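Local coordinates for pseudoalteromonas arctica PAMC 21717 (Pseudoalteromonas arctica, PDB 5YL7), which is a cold-active serine protease of the subtilase family, which probably hydrolyses peptide bonds with a Ser-His-Asp catalytic triad, at residues Gly201-Ser207 against Tyr233-Asn239; Tyr15-Gly19 against Val224-Gly228. One frame throughout, in Å; residues are numbered along the deposited sequence.

Both contacts are made by the long connection between strands 219-224 and 242-245, and both are partly buried, their centres about 17 and 18 Å from the centre of the chain. The two centres are about 19 Å apart, and their nearest atoms about 5 Å apart without touching. Contact 1 joins the later part of that connection to the loop following the neighbouring strand 195-199; it covers 651 Å² through a dense, direct network of uncharged amide and hydroxyl groups and backbone bonds, plus one carboxylate. Contact 2 fixes the turn at the start of the connection to the N-terminal region; it covers 262 Å² and relies on one salt bridge, a bridging water and close-set glycines.

Contact 1 (Gly201-Ser207 against Tyr233-Asn239); sequences GNDNDNS and YSNYGSN
Two irregular loop segments run in the same direction, the CA atoms of Asn202 and Ser234 4.7 Å apart and those of Ser207 and Tyr236 5.2 Å; Asn206 and Tyr236 (CA-CA 5.3 Å) form a single parallel beta bridge. Asn235, the most covered residue, takes the m rotamer (chi2 -18°) and sends its amide into the curve of the 201-207 backbone. Asn235 OD1 accepts from Asp203 N (3.0 Å) and Asp205 N (2.9 Å), while Asn235 ND2 donates to Asp203 OD2 (2.9 Å) and Ala200 O. Asparagine suits because one short amide is both acceptor and donor. The main chain adds Asn235 N to Gly201 O (3.0 Å) and Asn204 N to Tyr233 O (2.9 Å). At Gly201 (103/166) a CB would strike Asn235 ND2.

Tyr236 (-160/158) forms the bridge: Tyr236 N donates to Asp205 O (3.1 Å) and Tyr236 O accepts from Ser207 N (2.9 Å). With chi1 p, its ring places one face against Asp205 O, and a water joins Tyr236 OH to Asn204 O (2.5 Å each).

Ser207 OG (chi1 p) donates to Asn239 OD1 (2.7 Å) and Ser207 O accepts from Asn239 ND2 (3.2 Å), a two-way pairing; the Asn239 side chain lies about 6 Å from a bound calcium ion. Gly237 leaves room for that hydroxyl. Asn202 OD1 hydrogen-bonds Thr280, beside the probable triad serine, consistent with the oxyanion-hole asparagine of subtilisins; the contact holds the loop after strand 195-199, one end probably bordering the active site, against the loop before strand 242-245, as in the subtilase fold.

Contact 2 (Tyr15-Gly19 against Val224-Gly228); sequences YEQAG and VGRNG
Glu16 opens the contact. With backbone angles of -70/150 and chi1 and chi2 at m and t, its side chain reaches across to Arg226, whose four chi angles are all near 180°. The carboxylate meets the edge of the guanidinium as a bidentate salt bridge: Arg226 NE to Glu16 OE1 and Arg226 NH2 to Glu16 OE2 are both 2.9 Å. An arginine fits because it offers two parallel N-H groups and still has NH1 for a second salt bridge, to Glu256.

The chain then coils through helical angles at Gln17 and Ala18 (-70/-53). Ala18 points toward the turn, and Ala18 CB, small, sits 3.6 Å from Arg226 O and 3.9 Å from Asn227 O. Its carbonyl receives a CH...O contact, with Ala18 O 3.4 Å from Gly228 CA, and a hydrogen bond from Arg315.

At Gly19 (-118/6) the CA traces come closest, Gly19 CA lying 4.1 Å from Gly228 CA. A CB here would clash with Gly225 O. Gly19 N donates to a water at 2.8 Å, which in turn donates to Glu16 OE1 and Arg226 O, also at 2.8 Å, tying the salt bridge to the backbone. Gly19 O, 4.3 Å from Val224 CG2, is buried with no polar partner in the model.

Opposite lies a type I beta turn, Gly225 to Gly228, closed by Gly228 N to Gly225 O (2.8 Å). Gly228, left-handed at 76/14, is free of the CB that would hit Ala18 O. The whole is a tight turn leaving a parallel strand, 219-224, of the subtilase alpha/beta sheet, packed against the N-terminal segment.

Contact 1 (Gly201-Ser207 against Tyr233-Asn239)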
# COMPACT_ATOMS: atom_id res chain seq x y z
N GLY A 201 -8.65 4.42 -5.94
CA GLY A 201 -10.02 4.32 -5.44
C GLY A 201 -10.88 3.31 -6.19
O GLY A 201 -10.55 2.84 -7.25
N ASN A 202 -12.03 2.99 -5.60
CA ASN A 202 -12.82 1.79 -5.90
C ASN A 202 -14.25 2.15 -6.25
O ASN A 202 -15.15 1.37 -5.94
CB ASN A 202 -12.81 0.80 -4.77
CG ASN A 202 -11.42 0.43 -4.31
OD1 ASN A 202 -10.42 0.37 -5.09
ND2 ASN A 202 -11.30 0.13 -3.01
N ASP A 203 -14.43 3.23 -6.94
CA ASP A 203 -15.80 3.75 -7.27
C ASP A 203 -16.18 3.45 -8.67
O ASP A 203 -17.24 3.97 -9.16
CB ASP A 203 -15.77 5.28 -6.97
CG ASP A 203 -14.94 5.63 -5.62
OD1 ASP A 203 -15.73 5.58 -4.65
OD2 ASP A 203 -13.62 5.90 -5.46
N ASN A 204 -15.42 2.76 -9.51
CA ASN A 204 -15.69 2.56 -10.88
C ASN A 204 -16.01 3.91 -11.51
O ASN A 204 -16.99 4.03 -12.31
CB ASN A 204 -16.84 1.54 -11.15
CG ASN A 204 -17.02 1.23 -12.56
OD1 ASN A 204 -16.16 1.25 -13.41
ND2 ASN A 204 -18.33 0.92 -12.93
N ASP A 205 -15.16 4.89 -11.27
CA ASP A 205 -15.46 6.25 -11.69
C ASP A 205 -14.15 6.92 -12.09
O ASP A 205 -13.05 6.41 -11.96
CB ASP A 205 -16.17 6.98 -10.54
CG ASP A 205 -16.87 8.35 -10.91
OD1 ASP A 205 -17.07 8.58 -12.05
OD2 ASP A 205 -17.11 8.98 -9.89
N ASN A 206 -14.28 8.15 -12.56
CA ASN A 206 -13.13 8.98 -13.00
C ASN A 206 -12.26 9.37 -11.84
O ASN A 206 -12.60 10.02 -10.85
CB ASN A 206 -13.69 10.25 -13.66
CG ASN A 206 -12.68 11.20 -14.21
OD1 ASN A 206 -11.48 11.01 -14.08
ND2 ASN A 206 -13.19 12.31 -14.83
N SER A 207 -11.00 8.93 -11.89
CA SER A 207 -10.00 9.13 -10.89
C SER A 207 -9.60 10.56 -10.68
O SER A 207 -9.06 10.86 -9.65
CB SER A 207 -8.78 8.27 -11.25
OG SER A 207 -8.24 8.65 -12.48
N TYR A 233 -14.29 -2.59 -9.93
CA TYR A 233 -14.47 -1.45 -9.07
C TYR A 233 -13.42 -0.34 -9.33
O TYR A 233 -13.57 0.71 -8.71
CB TYR A 233 -14.36 -1.89 -7.59
CG TYR A 233 -13.06 -2.60 -7.31
CD1 TYR A 233 -11.87 -1.89 -7.22
CD2 TYR A 233 -12.94 -4.00 -7.26
CE1 TYR A 233 -10.65 -2.54 -7.11
CE2 TYR A 233 -11.76 -4.63 -7.14
CZ TYR A 233 -10.59 -3.93 -7.12
OH TYR A 233 -9.36 -4.54 -7.02
N SER A 234 -12.39 -0.62 -10.11
CA SER A 234 -11.28 0.34 -10.09
C SER A 234 -11.67 1.64 -10.73
O SER A 234 -12.25 1.70 -11.82
CB SER A 234 -10.17 -0.25 -10.89
OG SER A 234 -8.98 0.63 -10.75
N ASN A 235 -11.27 2.74 -10.12
CA ASN A 235 -11.27 4.03 -10.81
C ASN A 235 -10.31 4.01 -11.95
O ASN A 235 -9.41 3.15 -12.05
CB ASN A 235 -11.01 5.15 -9.82
CG ASN A 235 -12.12 5.40 -8.84
OD1 ASN A 235 -13.26 4.98 -9.03
ND2 ASN A 235 -11.80 6.08 -7.73
N TYR A 236 -10.48 4.99 -12.82
CA TYR A 236 -9.74 5.03 -14.09
C TYR A 236 -9.76 6.48 -14.61
O TYR A 236 -10.63 7.21 -14.16
CB TYR A 236 -10.37 4.06 -15.15
CG TYR A 236 -11.78 4.35 -15.42
CD1 TYR A 236 -12.21 5.48 -16.20
CD2 TYR A 236 -12.80 3.70 -14.69
CE1 TYR A 236 -13.57 5.87 -16.31
CE2 TYR A 236 -14.14 3.99 -14.86
CZ TYR A 236 -14.51 5.11 -15.58
OH TYR A 236 -15.89 5.42 -15.61
N GLY A 237 -8.85 6.84 -15.45
CA GLY A 237 -8.79 8.23 -15.98
C GLY A 237 -7.42 8.63 -16.30
O GLY A 237 -6.44 7.85 -16.16
N SER A 238 -7.29 9.89 -16.73
CA SER A 238 -6.03 10.38 -17.19
C SER A 238 -4.92 10.45 -16.14
O SER A 238 -3.76 10.27 -16.50
CB SER A 238 -6.21 11.82 -17.78
OG SER A 238 -7.23 11.84 -18.75
N ASN A 239 -5.28 10.61 -14.88
CA ASN A 239 -4.28 10.71 -13.87
C ASN A 239 -3.82 9.35 -13.34
O ASN A 239 -2.92 9.29 -12.50
CB ASN A 239 -4.68 11.62 -12.72
CG ASN A 239 -5.74 11.09 -11.84
OD1 ASN A 239 -5.95 9.84 -11.79
ND2 ASN A 239 -6.42 11.89 -11.06
O HOH W 1 -17.92 4.45 -14.61
O HOH W 2 -9.77 11.52 -16.16

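Contact 2 (Tyr15-Gly19 against Val224-Gly228)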
# COMPACT_ATOMS: atom_id res chain seq x y z
N TYR A 15 3.12 -13.62 -9.85
CA TYR A 15 3.85 -14.41 -10.87
C TYR A 15 3.01 -14.88 -12.04
O TYR A 15 3.68 -15.32 -13.04
CB TYR A 15 4.44 -15.69 -10.22
CG TYR A 15 3.44 -16.71 -9.80
CD1 TYR A 15 3.03 -17.70 -10.67
CD2 TYR A 15 2.89 -16.76 -8.53
CE1 TYR A 15 2.17 -18.63 -10.36
CE2 TYR A 15 1.96 -17.65 -8.13
CZ TYR A 15 1.54 -18.66 -9.10
OH TYR A 15 0.59 -19.56 -8.80
N GLU A 16 1.72 -14.90 -12.03
CA GLU A 16 0.97 -15.43 -13.26
C GLU A 16 1.14 -14.46 -14.40
O GLU A 16 1.27 -13.25 -14.27
CB GLU A 16 -0.48 -15.61 -12.94
CG GLU A 16 -0.77 -16.81 -12.18
CD GLU A 16 -2.22 -17.16 -12.06
OE1 GLU A 16 -3.11 -16.36 -12.37
OE2 GLU A 16 -2.53 -18.30 -11.59
N GLN A 17 1.11 -15.01 -15.65
CA GLN A 17 1.34 -14.17 -16.81
C GLN A 17 0.25 -13.11 -17.04
O GLN A 17 0.55 -12.01 -17.42
CB GLN A 17 1.48 -15.09 -18.08
CG GLN A 17 2.79 -15.91 -18.04
CD GLN A 17 4.02 -15.05 -17.95
OE1 GLN A 17 4.18 -14.13 -18.78
NE2 GLN A 17 4.89 -15.31 -16.94
N ALA A 18 -0.98 -13.46 -16.85
CA ALA A 18 -2.05 -12.52 -17.20
C ALA A 18 -2.09 -11.34 -16.24
O ALA A 18 -2.10 -10.17 -16.73
CB ALA A 18 -3.40 -13.20 -17.28
N GLY A 19 -2.16 -11.57 -14.95
CA GLY A 19 -2.40 -10.50 -13.98
C GLY A 19 -1.27 -10.31 -12.97
O GLY A 19 -1.43 -9.42 -12.10
N VAL A 224 -5.96 -4.14 -11.62
CA VAL A 224 -6.37 -5.24 -12.48
C VAL A 224 -6.72 -6.42 -11.66
O VAL A 224 -6.23 -6.69 -10.56
CB VAL A 224 -5.38 -5.60 -13.58
CG1 VAL A 224 -5.17 -4.43 -14.54
CG2 VAL A 224 -4.06 -6.08 -13.02
N GLY A 225 -7.60 -7.26 -12.23
CA GLY A 225 -7.87 -8.61 -11.70
C GLY A 225 -6.93 -9.61 -12.24
O GLY A 225 -6.03 -9.36 -13.03
N ARG A 226 -7.21 -10.88 -11.92
CA ARG A 226 -6.45 -12.02 -12.36
C ARG A 226 -6.47 -12.22 -13.87
O ARG A 226 -5.57 -12.84 -14.40
CB ARG A 226 -6.92 -13.26 -11.56
CG ARG A 226 -6.05 -14.48 -11.75
CD ARG A 226 -6.43 -15.52 -10.72
NE ARG A 226 -5.53 -16.66 -10.71
CZ ARG A 226 -5.64 -17.61 -9.77
NH1 ARG A 226 -6.60 -17.58 -8.87
NH2 ARG A 226 -4.67 -18.48 -9.69
N ASN A 227 -7.45 -11.65 -14.55
CA ASN A 227 -7.46 -11.66 -15.99
C ASN A 227 -6.53 -10.65 -16.63
O ASN A 227 -6.35 -10.64 -17.84
CB ASN A 227 -8.89 -11.44 -16.58
CG ASN A 227 -9.47 -10.08 -16.22
OD1 ASN A 227 -8.96 -9.37 -15.33
ND2 ASN A 227 -10.43 -9.62 -16.98
N GLY A 228 -5.92 -9.74 -15.84
CA GLY A 228 -5.13 -8.67 -16.42
C GLY A 228 -5.93 -7.54 -17.06
O GLY A 228 -5.30 -6.73 -17.77
O HOH W 3 -3.11 -13.84 -13.55